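3-hydroxy-3-methylglutaryl-CoA lyase (Acinetobacter baumannii, PDB 6NDS) belongs to the HMGL-like family of TIM-barrel enzymes and binds a zinc ion and coenzyme A. Local coordinates at residues 282-285 and 286-289. Sequence-based numbering, arbitrary orientation.
Sequences IQLS and RTLP
T287 folds back on L284 and grips its carbonyl twice. OG1 donates to L284 O at 2.7 Å, lying in the plane of that carbonyl, while the backbone T287 N reaches the same L284 O at 3.0 Å from above the plane. A chi1 of 74° puts OG1 between the T287 backbone N and carbonyl carbon, where it meets L284 O; CG2 then rests 3.5 Å from Q283 O. One step earlier, R286 N still makes the helical bond to I282 O (3.0 Å), with a weak second one to Q283 O. Here, C-terminal to the last strand of the TIM barrel, the chain passes from helix 278-285 through a type I turn, S285 to L288, into the next short helix; a hydrogen bond from L288 N to S285 O at 2.9 Å closes the turn. R286 runs back beside I282, its chain extended from CG to NE, and I282 CG2 lies over one face of the guanidinium, off its centre, 3.7 Å from R286 CZ. A hydrogen bond from R286 NE to A301 O anchors that group to helix 299-303. S285 OG hydrogen-bonds E261 OE2, and L242 packs against L284, S285 and L288.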
ATOM      1  N   ILE A 282      17.288  -3.611  -1.697  1.00 17.98           N
ATOM      2  CA  ILE A 282      16.688  -4.388  -0.615  1.00 16.79           C
ATOM      3  C   ILE A 282      17.737  -4.733   0.431  1.00 20.07           C
ATOM      4  O   ILE A 282      17.485  -4.641   1.644  1.00 20.33           O
ATOM      5  CB  ILE A 282      16.004  -5.649  -1.175  1.00 18.44           C
ATOM      6  CG1 ILE A 282      14.750  -5.272  -1.976  1.00 18.79           C
ATOM      7  CG2 ILE A 282      15.659  -6.634  -0.035  1.00 20.79           C
ATOM      8  CD1 ILE A 282      14.200  -6.424  -2.823  1.00 20.72           C
ATOM      9  N   GLN A 283      18.927  -5.149  -0.013  1.00 19.34           N
ATOM     10  CA  GLN A 283      19.977  -5.493   0.941  1.00 21.21           C
ATOM     11  C   GLN A 283      20.351  -4.281   1.787  1.00 21.66           C
ATOM     12  O   GLN A 283      20.532  -4.396   3.006  1.00 21.54           O
ATOM     13  CB  GLN A 283      21.203  -6.044   0.207  1.00 24.06           C
ATOM     14  CG  GLN A 283      22.305  -6.511   1.146  1.00 35.52           C
ATOM     15  CD  GLN A 283      23.590  -6.853   0.421  1.00 50.10           C
ATOM     16  OE1 GLN A 283      23.902  -6.274  -0.620  1.00 50.94           O
ATOM     17  NE2 GLN A 283      24.347  -7.793   0.973  1.00 53.95           N
ATOM     18  N   LEU A 284      20.438  -3.103   1.161  1.00 19.07           N
ATOM     19  CA  LEU A 284      20.749  -1.892   1.914  1.00 19.99           C
ATOM     20  C   LEU A 284      19.633  -1.560   2.903  1.00 22.96           C
ATOM     21  O   LEU A 284      19.899  -1.214   4.059  1.00 21.61           O
ATOM     22  CB  LEU A 284      20.984  -0.716   0.954  1.00 19.43           C
ATOM     23  CG  LEU A 284      21.295   0.607   1.675  1.00 18.66           C
ATOM     24  CD1 LEU A 284      22.593   0.565   2.467  1.00 23.53           C
ATOM     25  CD2 LEU A 284      21.311   1.770   0.670  1.00 22.04           C
ATOM     26  N   SER A 285      18.379  -1.663   2.467  1.00 17.52           N
ATOM     27  CA  SER A 285      17.263  -1.374   3.367  1.00 17.82           C
ATOM     28  C   SER A 285      17.285  -2.288   4.584  1.00 18.89           C
ATOM     29  O   SER A 285      16.956  -1.863   5.698  1.00 20.13           O
ATOM     30  CB  SER A 285      15.943  -1.520   2.622  1.00 17.28           C
ATOM     31  OG  SER A 285      14.869  -1.231   3.501  1.00 21.32           O
ATOM     32  N   ARG A 286      17.690  -3.544   4.401  1.00 18.62           N
ATOM     33  CA  ARG A 286      17.715  -4.467   5.526  1.00 19.45           C
ATOM     34  C   ARG A 286      18.787  -4.127   6.562  1.00 20.05           C
ATOM     35  O   ARG A 286      18.766  -4.708   7.650  1.00 24.00           O
ATOM     36  CB  ARG A 286      17.881  -5.904   5.010  1.00 19.66           C
ATOM     37  CG  ARG A 286      16.603  -6.407   4.309  1.00 20.67           C
ATOM     38  CD  ARG A 286      16.797  -7.733   3.569  1.00 24.36           C
ATOM     39  NE  ARG A 286      15.510  -8.357   3.266  1.00 23.89           N
ATOM     40  CZ  ARG A 286      15.348  -9.395   2.451  1.00 31.06           C
ATOM     41  NH1 ARG A 286      16.395  -9.931   1.838  1.00 29.19           N
ATOM     42  NH2 ARG A 286      14.133  -9.897   2.246  1.00 33.47           N
ATOM     43  N   THR A 287      19.702  -3.190   6.266  1.00 20.52           N
ATOM     44  CA  THR A 287      20.639  -2.714   7.277  1.00 21.32           C
ATOM     45  C   THR A 287      20.053  -1.613   8.148  1.00 22.52           C
ATOM     46  O   THR A 287      20.689  -1.235   9.135  1.00 23.55           O
ATOM     47  CB  THR A 287      21.942  -2.200   6.633  1.00 22.51           C
ATOM     48  OG1 THR A 287      21.719  -0.933   5.995  1.00 22.46           O
ATOM     49  CG2 THR A 287      22.473  -3.211   5.617  1.00 22.83           C
ATOM     50  N   LEU A 288      18.858  -1.096   7.815  1.00 20.30           N
ATOM     51  CA  LEU A 288      18.319   0.027   8.582  1.00 20.57           C
ATOM     52  C   LEU A 288      17.955  -0.316  10.029  1.00 27.94           C
ATOM     53  O   LEU A 288      18.219   0.500  10.923  1.00 25.59           O
ATOM     54  CB  LEU A 288      17.106   0.626   7.868  1.00 21.98           C
ATOM     55  CG  LEU A 288      17.395   1.421   6.599  1.00 19.28           C
ATOM     56  CD1 LEU A 288      16.076   1.827   5.937  1.00 20.54           C
ATOM     57  CD2 LEU A 288      18.246   2.660   6.920  1.00 21.71           C
ATOM     58  N   PRO A 289      17.341  -1.472  10.325  1.00 23.21           N
ATOM     59  CA  PRO A 289      17.030  -1.757  11.738  1.00 28.24           C
ATOM     60  C   PRO A 289      18.250  -1.694  12.638  1.00 29.29           C
ATOM     61  O   PRO A 289      18.162  -1.176  13.758  1.00 32.22           O
ATOM     62  CB  PRO A 289      16.421  -3.165  11.689  1.00 28.40           C
ATOM     63  CG  PRO A 289      15.794  -3.224  10.346  1.00 28.65           C
ATOM     64  CD  PRO A 289      16.739  -2.477   9.432  1.00 24.87           C
TER